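Local coordinates for protein MIP07328p (Drosophila melanogaster, PDB 6FKK) that probably acts as a chemorepellent axon guidance cue of the semaphorin family, signalling between cells by binding semaphorin receptors, at residues D44-V49 with A58-H63; T25-I30 with H83-V88; E36-G41 with V49-L54. All blocks are in the same frame, centred on the assembly; numbering follows the deposited sequence.

Interaction 1: D44-V49 with A58-H63; sequences DVIYNV and ARLEWH. With NAG (2-acetamido-2-deoxy-beta-D-glucopyranose), chain C.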
loop_
_atom_site.group_PDB
_atom_site.type_symbol
_atom_site.label_atom_id
_atom_site.label_comp_id
_atom_site.label_asym_id
_atom_site.label_seq_id
_atom_site.Cartn_x
_atom_site.Cartn_y
_atom_site.Cartn_z
ATOM N N ASP A 44 5.143 -8.746 -21.160
ATOM C CA ASP A 44 4.459 -9.209 -22.364
ATOM C C ASP A 44 3.256 -10.100 -22.068
ATOM O O ASP A 44 2.525 -10.475 -22.991
ATOM C CB ASP A 44 5.436 -9.947 -23.288
ATOM C CG ASP A 44 6.512 -9.036 -23.853
ATOM O OD1 ASP A 44 6.261 -7.820 -23.980
ATOM O OD2 ASP A 44 7.609 -9.541 -24.174
ATOM N N VAL A 45 3.034 -10.451 -20.801
ATOM C CA VAL A 45 1.973 -11.381 -20.427
ATOM C C VAL A 45 1.283 -10.878 -19.165
ATOM O O VAL A 45 1.890 -10.206 -18.326
ATOM C CB VAL A 45 2.512 -12.819 -20.205
ATOM C CG1 VAL A 45 1.370 -13.801 -20.021
ATOM C CG2 VAL A 45 3.405 -13.264 -21.357
ATOM N N ILE A 46 -0.004 -11.197 -19.046
ATOM C CA ILE A 46 -0.745 -11.093 -17.795
ATOM C C ILE A 46 -1.340 -12.464 -17.499
ATOM O O ILE A 46 -1.888 -13.116 -18.397
ATOM C CB ILE A 46 -1.833 -10.004 -17.853
ATOM C CG1 ILE A 46 -2.621 -9.959 -16.543
ATOM C CG2 ILE A 46 -2.760 -10.224 -19.035
ATOM C CD1 ILE A 46 -3.702 -8.900 -16.516
ATOM N N TYR A 47 -1.212 -12.911 -16.251
ATOM C CA TYR A 47 -1.555 -14.271 -15.859
ATOM C C TYR A 47 -2.759 -14.283 -14.926
ATOM O O TYR A 47 -2.853 -13.465 -14.005
ATOM C CB TYR A 47 -0.375 -14.959 -15.162
ATOM C CG TYR A 47 0.903 -15.007 -15.972
ATOM C CD1 TYR A 47 1.832 -13.976 -15.903
ATOM C CD2 TYR A 47 1.189 -16.090 -16.793
ATOM C CE1 TYR A 47 3.004 -14.018 -16.635
ATOM C CE2 TYR A 47 2.361 -16.141 -17.529
ATOM C CZ TYR A 47 3.263 -15.101 -17.445
ATOM O OH TYR A 47 4.429 -15.144 -18.175
ATOM N N ASN A 48 -3.675 -15.222 -15.170
ATOM C CA ASN A 48 -4.773 -15.530 -14.257
ATOM C C ASN A 48 -4.372 -16.794 -13.501
ATOM O O ASN A 48 -4.295 -17.879 -14.088
ATOM C CB ASN A 48 -6.087 -15.715 -15.021
ATOM C CG ASN A 48 -7.312 -15.759 -14.104
ATOM O OD1 ASN A 48 -7.190 -15.634 -12.887
ATOM N ND2 ASN A 48 -8.499 -15.930 -14.692
ATOM N N VAL A 49 -4.094 -16.655 -12.206
ATOM C CA VAL A 49 -3.483 -17.714 -11.411
ATOM C C VAL A 49 -4.425 -18.095 -10.279
ATOM O O VAL A 49 -4.865 -17.229 -9.514
ATOM C CB VAL A 49 -2.115 -17.281 -10.852
ATOM C CG1 VAL A 49 -1.490 -18.407 -10.046
ATOM C CG2 VAL A 49 -1.197 -16.840 -11.981
ATOM N N ALA A 58 -5.616 -18.910 -16.864
ATOM C CA ALA A 58 -5.789 -18.186 -18.116
ATOM C C ALA A 58 -4.596 -17.274 -18.359
ATOM O O ALA A 58 -4.067 -16.665 -17.424
ATOM C CB ALA A 58 -7.083 -17.360 -18.113
ATOM N N ARG A 59 -4.183 -17.176 -19.621
ATOM C CA ARG A 59 -3.029 -16.379 -20.016
ATOM C C ARG A 59 -3.417 -15.455 -21.159
ATOM O O ARG A 59 -4.071 -15.885 -22.114
ATOM C CB ARG A 59 -1.861 -17.272 -20.445
ATOM C CG ARG A 59 -0.692 -16.510 -21.041
ATOM C CD ARG A 59 0.471 -17.430 -21.370
ATOM N NE ARG A 59 0.816 -18.295 -20.247
ATOM C CZ ARG A 59 1.955 -18.970 -20.148
ATOM N NH1 ARG A 59 2.187 -19.737 -19.091
ATOM N NH2 ARG A 59 2.870 -18.871 -21.104
ATOM N N LEU A 60 -3.011 -14.192 -21.060
ATOM C CA LEU A 60 -3.207 -13.215 -22.123
ATOM C C LEU A 60 -1.853 -12.604 -22.454
ATOM O O LEU A 60 -1.226 -11.978 -21.591
ATOM C CB LEU A 60 -4.211 -12.136 -21.701
ATOM C CG LEU A 60 -4.948 -11.326 -22.774
ATOM C CD1 LEU A 60 -6.153 -10.638 -22.155
ATOM C CD2 LEU A 60 -4.040 -10.301 -23.435
ATOM N N GLU A 61 -1.401 -12.791 -23.691
ATOM C CA GLU A 61 -0.093 -12.325 -24.129
ATOM C C GLU A 61 -0.234 -11.082 -24.997
ATOM O O GLU A 61 -1.169 -10.970 -25.797
ATOM C CB GLU A 61 0.655 -13.423 -24.893
ATOM C CG GLU A 61 1.125 -14.572 -24.010
ATOM C CD GLU A 61 1.919 -15.616 -24.772
ATOM O OE1 GLU A 61 1.652 -15.810 -25.976
ATOM O OE2 GLU A 61 2.816 -16.242 -24.166
ATOM N N TRP A 62 0.708 -10.154 -24.836
ATOM C CA TRP A 62 0.658 -8.866 -25.519
ATOM C C TRP A 62 2.093 -8.387 -25.692
ATOM O O TRP A 62 2.755 -8.048 -24.707
ATOM C CB TRP A 62 -0.175 -7.865 -24.721
ATOM C CG TRP A 62 -0.406 -6.547 -25.393
ATOM C CD1 TRP A 62 0.084 -6.139 -26.599
ATOM C CD2 TRP A 62 -1.189 -5.459 -24.889
ATOM N NE1 TRP A 62 -0.346 -4.863 -26.877
ATOM C CE2 TRP A 62 -1.129 -4.424 -25.842
ATOM C CE3 TRP A 62 -1.936 -5.260 -23.724
ATOM C CZ2 TRP A 62 -1.785 -3.208 -25.665
ATOM C CZ3 TRP A 62 -2.588 -4.053 -23.551
ATOM C CH2 TRP A 62 -2.508 -3.043 -24.517
ATOM N N HIS A 63 2.569 -8.356 -26.933
ATOM C CA HIS A 63 3.962 -8.060 -27.228
ATOM C C HIS A 63 4.089 -6.740 -27.974
ATOM O O HIS A 63 3.166 -6.305 -28.668
ATOM C CB HIS A 63 4.599 -9.180 -28.056
ATOM C CG HIS A 63 4.727 -10.473 -27.315
ATOM N ND1 HIS A 63 5.881 -10.842 -26.658
ATOM C CD2 HIS A 63 3.844 -11.481 -27.121
ATOM C CE1 HIS A 63 5.705 -12.023 -26.094
ATOM N NE2 HIS A 63 4.477 -12.432 -26.359
HETATM C C1 NAG C . -9.715 -15.973 -13.916
HETATM C C2 NAG C . -10.860 -15.186 -14.538
HETATM C C3 NAG C . -12.085 -15.245 -13.632
HETATM C C4 NAG C . -12.500 -16.700 -13.444
HETATM C C5 NAG C . -11.341 -17.607 -13.014
HETATM C C6 NAG C . -11.675 -19.071 -13.214
HETATM C C7 NAG C . -10.325 -12.697 -14.331
HETATM C C8 NAG C . -10.330 -12.783 -12.828
HETATM N N2 NAG C . -10.562 -13.833 -15.023
HETATM O O3 NAG C . -13.140 -14.516 -14.257
HETATM O O4 NAG C . -13.518 -16.774 -12.453
HETATM O O5 NAG C . -10.126 -17.367 -13.760
HETATM O O6 NAG C . -12.493 -19.269 -14.361
HETATM O O7 NAG C . -10.126 -11.624 -14.910
#

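Interaction 2: T25-I30 with H83-V88; sequences TDYFKI and HNYLRV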
loop_
_atom_site.group_PDB
_atom_site.type_symbol
_atom_site.label_atom_id
_atom_site.label_comp_id
_atom_site.label_asym_id
_atom_site.label_seq_id
_atom_site.Cartn_x
_atom_site.Cartn_y
_atom_site.Cartn_z
ATOM N N THR A 25 13.612 -11.481 -15.303
ATOM C CA THR A 25 13.316 -10.336 -16.152
ATOM C C THR A 25 11.831 -10.003 -16.210
ATOM O O THR A 25 11.461 -9.023 -16.861
ATOM C CB THR A 25 13.834 -10.601 -17.569
ATOM O OG1 THR A 25 13.201 -11.772 -18.100
ATOM C CG2 THR A 25 15.339 -10.814 -17.557
ATOM N N ASP A 26 10.974 -10.787 -15.548
ATOM C CA ASP A 26 9.539 -10.654 -15.769
ATOM C C ASP A 26 8.969 -9.441 -15.047
ATOM O O ASP A 26 8.059 -8.780 -15.563
ATOM C CB ASP A 26 8.814 -11.932 -15.344
ATOM C CG ASP A 26 9.173 -13.127 -16.222
ATOM O OD1 ASP A 26 10.088 -13.007 -17.059
ATOM O OD2 ASP A 26 8.533 -14.188 -16.071
ATOM N N TYR A 27 9.493 -9.133 -13.862
ATOM C CA TYR A 27 9.028 -8.024 -13.032
ATOM C C TYR A 27 7.514 -8.105 -12.812
ATOM O O TYR A 27 6.728 -7.337 -13.366
ATOM C CB TYR A 27 9.428 -6.679 -13.641
ATOM C CG TYR A 27 10.906 -6.380 -13.552
ATOM C CD1 TYR A 27 11.506 -6.128 -12.328
ATOM C CD2 TYR A 27 11.697 -6.336 -14.693
ATOM C CE1 TYR A 27 12.856 -5.849 -12.239
ATOM C CE2 TYR A 27 13.047 -6.056 -14.614
ATOM C CZ TYR A 27 13.620 -5.813 -13.384
ATOM O OH TYR A 27 14.965 -5.532 -13.301
ATOM N N PHE A 28 7.130 -9.080 -11.990
ATOM C CA PHE A 28 5.720 -9.318 -11.711
ATOM C C PHE A 28 5.102 -8.148 -10.948
ATOM O O PHE A 28 5.776 -7.439 -10.195
ATOM C CB PHE A 28 5.542 -10.607 -10.905
ATOM C CG PHE A 28 5.716 -11.864 -11.714
ATOM C CD1 PHE A 28 5.404 -11.886 -13.062
ATOM C CD2 PHE A 28 6.192 -13.023 -11.124
ATOM C CE1 PHE A 28 5.563 -13.041 -13.807
ATOM C CE2 PHE A 28 6.355 -14.180 -11.865
ATOM C CZ PHE A 28 6.040 -14.188 -13.209
ATOM N N LYS A 29 3.800 -7.959 -11.152
ATOM C CA LYS A 29 3.024 -6.951 -10.441
ATOM C C LYS A 29 1.590 -7.443 -10.322
ATOM O O LYS A 29 0.995 -7.863 -11.319
ATOM C CB LYS A 29 3.066 -5.600 -11.164
ATOM C CG LYS A 29 2.075 -4.567 -10.637
ATOM C CD LYS A 29 2.563 -3.899 -9.360
ATOM C CE LYS A 29 1.561 -2.857 -8.872
ATOM N NZ LYS A 29 1.259 -1.831 -9.913
ATOM N N ILE A 30 1.043 -7.396 -9.112
ATOM C CA ILE A 30 -0.325 -7.845 -8.876
ATOM C C ILE A 30 -1.287 -6.754 -9.324
ATOM O O ILE A 30 -1.165 -5.594 -8.913
ATOM C CB ILE A 30 -0.536 -8.203 -7.397
ATOM C CG1 ILE A 30 0.394 -9.347 -6.983
ATOM C CG2 ILE A 30 -1.986 -8.583 -7.143
ATOM C CD1 ILE A 30 0.150 -10.641 -7.733
ATOM N N HIS A 83 10.125 -3.834 -23.568
ATOM C CA HIS A 83 9.099 -4.864 -23.567
ATOM C C HIS A 83 7.775 -4.211 -23.191
ATOM O O HIS A 83 7.692 -2.995 -22.995
ATOM C CB HIS A 83 9.450 -6.010 -22.609
ATOM C CG HIS A 83 10.377 -7.027 -23.198
ATOM N ND1 HIS A 83 9.928 -8.138 -23.878
ATOM C CD2 HIS A 83 11.730 -7.103 -23.204
ATOM C CE1 HIS A 83 10.962 -8.854 -24.280
ATOM N NE2 HIS A 83 12.067 -8.248 -23.884
ATOM N N ASN A 84 6.731 -5.025 -23.086
ATOM C CA ASN A 84 5.392 -4.544 -22.752
ATOM C C ASN A 84 5.010 -5.115 -21.389
ATOM O O ASN A 84 4.427 -6.195 -21.289
ATOM C CB ASN A 84 4.381 -4.934 -23.826
ATOM C CG ASN A 84 3.012 -4.336 -23.574
ATOM O OD1 ASN A 84 2.883 -3.302 -22.919
ATOM N ND2 ASN A 84 1.978 -4.989 -24.092
ATOM N N TYR A 85 5.343 -4.375 -20.334
ATOM C CA TYR A 85 4.988 -4.759 -18.973
ATOM C C TYR A 85 3.582 -4.253 -18.682
ATOM O O TYR A 85 3.350 -3.042 -18.625
ATOM C CB TYR A 85 5.995 -4.196 -17.973
ATOM C CG TYR A 85 7.402 -4.716 -18.159
ATOM C CD1 TYR A 85 8.287 -4.091 -19.029
ATOM C CD2 TYR A 85 7.849 -5.831 -17.462
ATOM C CE1 TYR A 85 9.573 -4.565 -19.204
ATOM C CE2 TYR A 85 9.134 -6.311 -17.628
ATOM C CZ TYR A 85 9.991 -5.676 -18.500
ATOM O OH TYR A 85 11.271 -6.155 -18.667
ATOM N N LEU A 86 2.642 -5.177 -18.502
ATOM C CA LEU A 86 1.270 -4.792 -18.200
ATOM C C LEU A 86 1.171 -4.322 -16.754
ATOM O O LEU A 86 1.663 -4.990 -15.838
ATOM C CB LEU A 86 0.314 -5.960 -18.452
ATOM C CG LEU A 86 -0.059 -6.220 -19.915
ATOM C CD1 LEU A 86 1.043 -6.963 -20.657
ATOM C CD2 LEU A 86 -1.374 -6.977 -20.005
ATOM N N ARG A 87 0.539 -3.166 -16.552
ATOM C CA ARG A 87 0.541 -2.523 -15.245
ATOM C C ARG A 87 -0.807 -1.968 -14.806
ATOM O O ARG A 87 -0.905 -1.483 -13.675
ATOM C CB ARG A 87 1.575 -1.384 -15.221
ATOM C CG ARG A 87 3.020 -1.849 -15.165
ATOM C CD ARG A 87 3.338 -2.463 -13.813
ATOM N NE ARG A 87 4.733 -2.876 -13.704
ATOM C CZ ARG A 87 5.166 -4.111 -13.930
ATOM N NH1 ARG A 87 4.311 -5.063 -14.280
ATOM N NH2 ARG A 87 6.454 -4.396 -13.803
ATOM N N VAL A 88 -1.839 -2.008 -15.649
ATOM C CA VAL A 88 -3.134 -1.418 -15.317
ATOM C C VAL A 88 -4.234 -2.383 -15.740
ATOM O O VAL A 88 -4.315 -2.760 -16.914
ATOM C CB VAL A 88 -3.346 -0.051 -15.994
ATOM C CG1 VAL A 88 -4.737 0.479 -15.692
ATOM C CG2 VAL A 88 -2.287 0.944 -15.543
#

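Interaction 3: E36-G41 with V49-L54; sequences EFVLVG and VSLNGL. With NAG (2-acetamido-2-deoxy-beta-D-glucopyranose), chain C.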
loop_
_atom_site.group_PDB
_atom_site.type_symbol
_atom_site.label_atom_id
_atom_site.label_comp_id
_atom_site.label_asym_id
_atom_site.label_seq_id
_atom_site.Cartn_x
_atom_site.Cartn_y
_atom_site.Cartn_z
ATOM N N GLU A 36 -9.690 -16.398 -4.337
ATOM C CA GLU A 36 -9.541 -17.587 -5.166
ATOM C C GLU A 36 -8.664 -17.393 -6.393
ATOM O O GLU A 36 -7.970 -18.334 -6.784
ATOM C CB GLU A 36 -10.921 -18.094 -5.614
ATOM C CG GLU A 36 -11.819 -18.512 -4.460
ATOM C CD GLU A 36 -13.217 -18.882 -4.912
ATOM O OE1 GLU A 36 -13.528 -18.692 -6.106
ATOM O OE2 GLU A 36 -14.005 -19.365 -4.071
ATOM N N PHE A 37 -8.669 -16.213 -7.010
ATOM C CA PHE A 37 -7.892 -15.967 -8.215
ATOM C C PHE A 37 -7.179 -14.628 -8.112
ATOM O O PHE A 37 -7.661 -13.696 -7.462
ATOM C CB PHE A 37 -8.780 -16.003 -9.467
ATOM C CG PHE A 37 -9.386 -17.350 -9.730
ATOM C CD1 PHE A 37 -8.710 -18.289 -10.491
ATOM C CD2 PHE A 37 -10.621 -17.686 -9.200
ATOM C CE1 PHE A 37 -9.260 -19.534 -10.728
ATOM C CE2 PHE A 37 -11.176 -18.929 -9.432
ATOM C CZ PHE A 37 -10.492 -19.856 -10.193
ATOM N N VAL A 38 -6.019 -14.544 -8.760
ATOM C CA VAL A 38 -5.176 -13.356 -8.720
ATOM C C VAL A 38 -4.622 -13.100 -10.116
ATOM O O VAL A 38 -4.287 -14.039 -10.846
ATOM C CB VAL A 38 -4.040 -13.508 -7.684
ATOM C CG1 VAL A 38 -3.142 -14.686 -8.037
ATOM C CG2 VAL A 38 -3.234 -12.222 -7.571
ATOM N N LEU A 39 -4.543 -11.825 -10.490
ATOM C CA LEU A 39 -3.997 -11.406 -11.774
ATOM C C LEU A 39 -2.590 -10.861 -11.572
ATOM O O LEU A 39 -2.351 -10.074 -10.649
ATOM C CB LEU A 39 -4.883 -10.345 -12.432
ATOM C CG LEU A 39 -6.051 -10.816 -13.305
ATOM C CD1 LEU A 39 -7.064 -11.617 -12.503
ATOM C CD2 LEU A 39 -6.717 -9.629 -13.989
ATOM N N VAL A 40 -1.666 -11.274 -12.435
ATOM C CA VAL A 40 -0.260 -10.898 -12.331
ATOM C C VAL A 40 0.151 -10.251 -13.646
ATOM O O VAL A 40 0.259 -10.933 -14.674
ATOM C CB VAL A 40 0.634 -12.102 -12.007
ATOM C CG1 VAL A 40 2.077 -11.658 -11.829
ATOM C CG2 VAL A 40 0.133 -12.816 -10.763
ATOM N N GLY A 41 0.385 -8.942 -13.617
ATOM C CA GLY A 41 0.904 -8.244 -14.777
ATOM C C GLY A 41 2.401 -8.426 -14.918
ATOM O O GLY A 41 3.160 -8.104 -13.998
ATOM N N VAL A 49 -4.094 -16.655 -12.206
ATOM C CA VAL A 49 -3.483 -17.714 -11.411
ATOM C C VAL A 49 -4.425 -18.095 -10.279
ATOM O O VAL A 49 -4.865 -17.229 -9.514
ATOM C CB VAL A 49 -2.115 -17.281 -10.852
ATOM C CG1 VAL A 49 -1.490 -18.407 -10.046
ATOM C CG2 VAL A 49 -1.197 -16.840 -11.981
ATOM N N SER A 50 -4.722 -19.386 -10.170
ATOM C CA SER A 50 -5.522 -19.879 -9.057
ATOM C C SER A 50 -4.676 -19.940 -7.789
ATOM O O SER A 50 -3.481 -20.242 -7.838
ATOM C CB SER A 50 -6.087 -21.260 -9.386
ATOM O OG SER A 50 -6.759 -21.812 -8.269
ATOM N N LEU A 51 -5.300 -19.650 -6.649
ATOM C CA LEU A 51 -4.571 -19.516 -5.394
ATOM C C LEU A 51 -4.433 -20.818 -4.617
ATOM O O LEU A 51 -3.640 -20.868 -3.669
ATOM C CB LEU A 51 -5.240 -18.469 -4.497
ATOM C CG LEU A 51 -4.977 -17.010 -4.872
ATOM C CD1 LEU A 51 -5.546 -16.068 -3.822
ATOM C CD2 LEU A 51 -3.488 -16.774 -5.055
ATOM N N ASN A 52 -5.169 -21.869 -4.981
ATOM C CA ASN A 52 -5.098 -23.105 -4.206
ATOM C C ASN A 52 -3.770 -23.822 -4.424
ATOM O O ASN A 52 -3.198 -24.377 -3.479
ATOM C CB ASN A 52 -6.277 -24.014 -4.555
ATOM C CG ASN A 52 -6.292 -24.422 -6.013
ATOM O OD1 ASN A 52 -5.652 -23.790 -6.855
ATOM N ND2 ASN A 52 -7.031 -25.481 -6.323
ATOM N N GLY A 53 -3.260 -23.813 -5.653
ATOM C CA GLY A 53 -2.001 -24.473 -5.943
ATOM C C GLY A 53 -1.037 -23.615 -6.737
ATOM O O GLY A 53 -0.034 -24.118 -7.255
ATOM N N LEU A 54 -1.330 -22.316 -6.826
ATOM C CA LEU A 54 -0.546 -21.375 -7.630
ATOM C C LEU A 54 -0.380 -21.886 -9.059
ATOM O O LEU A 54 0.687 -21.768 -9.667
ATOM C CB LEU A 54 0.813 -21.088 -6.989
ATOM C CG LEU A 54 0.802 -20.197 -5.746
ATOM C CD1 LEU A 54 2.219 -19.809 -5.351
ATOM C CD2 LEU A 54 -0.050 -18.958 -5.976
HETATM C C1 NAG C . -9.715 -15.973 -13.916
HETATM C C2 NAG C . -10.860 -15.186 -14.538
HETATM C C3 NAG C . -12.085 -15.245 -13.632
HETATM C C4 NAG C . -12.500 -16.700 -13.444
HETATM C C5 NAG C . -11.341 -17.607 -13.014
HETATM C C6 NAG C . -11.675 -19.071 -13.214
HETATM C C7 NAG C . -10.325 -12.697 -14.331
HETATM C C8 NAG C . -10.330 -12.783 -12.828
HETATM N N2 NAG C . -10.562 -13.833 -15.023
HETATM O O3 NAG C . -13.140 -14.516 -14.257
HETATM O O4 NAG C . -13.518 -16.774 -12.453
HETATM O O5 NAG C . -10.126 -17.367 -13.760
HETATM O O6 NAG C . -12.493 -19.269 -14.361
HETATM O O7 NAG C . -10.126 -11.624 -14.910
#

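Interaction 1: D44-V49 with A58-H63
Residues 44-49 and 58-63 form a beta hairpin, two neighbouring strands at one side of a four-stranded antiparallel blade in the sema-domain beta-propeller. Hydrogen-bonded pairs Ile46–Leu60 and Asn48–Ala58 alternate with the non-hydrogen-bonded pairs Val45–Glu61 and Tyr47–Arg59. One further bond, from Trp62 N to Asp44 O (2.6 Å), carries the ladder past the strand ends and is nearly straight at 167°.

The hairpin illustrates how a sheet sorts its side chains. Val45, Tyr47, Arg59 and Glu61 share one face. Arg59 sets out extended, CG anti to the backbone N, then bends at chi3 (-50°), which brings its NE within 3.8 Å of Tyr47 CE2. The guanidinium stands almost upright to the phenol ring, with CE2 over one of its faces, while Arg59 NH1 forms a salt bridge with Glu56 OE1. Val45 touches three neighbours: CG1 lies over a face of the Tyr47 ring and against Arg59 CG (3.6 Å), and CG2 rests on Glu61 CG.

On the reverse face the aliphatic Ile46 lies alongside Leu60, CG2 to CB 3.6 Å. At the loop end, Asp44 CB sits over the imidazole face of His63, 3.8 Å from its centroid; the carboxylate is gripped elsewhere, by His83 and by the backbone N of Asn84. The pairing of Asn48 with Ala58 brings their CB atoms to 3.6 Å; with CG anti to the backbone N, the Asn48 amide leads out to the glycan, where ND2 is covalently bonded to NAG C1.

Interaction 2: T25-I30 with H83-V88
Arg87, Tyr85 and Lys29 bury the most surface where residues 25-30 meet 83-88, and they exemplify how a single guanidinium can bridge two parts of a propeller that share no strand pairing. The Arg87 chain has CG anti to its carbonyl carbon and bends at chi2 (-70°), so that the head folds back along its own strand and over toward 25-30. There NH2 donates to Tyr27 O (3.0 Å), approaching from above the carbonyl plane, and NH1 donates to Leu86 O (3.1 Å) within its own strand. Two carbonyls, with a face contact on either side, probably limit the rotation of the group.

Its faces are occupied from opposite sides. Lys29 CB covers one, 3.4 Å from Arg87 NH1, and Tyr85 CB lies over the other. Lys29, CG anti to its backbone N, turns at chi2 (79°) and again at chi4; its NZ stays 5.2 Å from Arg87 NE, a proximity of like charges that could make the pair mildly unfavourable.

Tyr85 presents an edge instead of a face. CE2 meets Asp26 O (3.4 Å) in the plane of the ring, and Thr25 O lies in that plane too, while the hydroxyl at the tip is hydrogen-bonded to Trp80 O. Tyr27 crosses it obliquely, CD2 touching Tyr85 CE2 at 3.9 Å.

Arg87 and Val88 both face Cys100, a classic beta bulge in strand 86-91. Through the Arg87 side chain the contact links that strand, at one side of the sheet it forms with 97-101, to strand 29-33 of the preceding sheet, whose partner 37-41 receives a weak bond from Arg87 NH1 at Gly41 O.

Interaction 3: E36-G41 with V49-L54
A sugar covers an aromatic ring here: the NAG attached to Asn48 lies over one face of Phe37, its C5 3.5 Å above the plane and centred on it. C6 reaches farther along, 3.3 Å from Phe37 CZ, and the acetamido methyl C8 rests on Leu39 CD1 at 3.5 Å. It is a worked case of a glycan packing back on the sheet that carries it. Phe37 has CG anti to its carbonyl carbon (chi1 -65°), and its CE1 also approaches Ser50 CB. In place of Phe37, an alanine would remove the whole ring and would probably leave the sugar less closely packed on the sheet, as well as loosening the packing against Ser50.

Beneath this lies the antiparallel hairpin itself. Val38 and Val49 form a hydrogen-bonded pair, each N donating to the other's O at 3.0 Å, and Phe37 with Ser50 form a non-hydrogen-bonded one. Leu51 N extends the ladder to Glu36 O, though from 34° out of the carbonyl plane. On the face away from the sugar, Val38 CG1 takes the crowded position between the backbone N and the carbonyl carbon, where it meets Leu51 CD2 (3.7 Å) and Val49 CB. In the turn beyond, Ser50 OG donates to Asn52 OD1 at 2.7 Å.

The two strands are the middle pair of the blade: 37-41 is flanked on its other side by 29-33, whose Ile30 touches Val38 and Val40, and 45-50 by 56-61, while Val40 and Leu54 pack on strand 469-474 of another sheet.

Interactions 1 and 3 share strand 45-50, Val49 included, and with it the glycan: bonded to Asn48 in interaction 1, packed on Phe37 in interaction 3. Their centres lie about 12 Å apart, and a backbone hydrogen bond from Tyr47 N to Val40 O (2.9 Å) joins them. Interaction 2, about 10 Å from interaction 1 between centres, ties this blade to the next sheet. The hydrogen bond from His83 ND1 to Asp44 OD2 (2.7 Å) spans the two, and Ile46 CG2 packs on Leu86 CD2. Interaction 2 also meets interaction 3, about 16 Å away centre to centre, through a backbone hydrogen bond between Gly41 N and Lys29 O (2.6 Å) and through Phe28 against Val40.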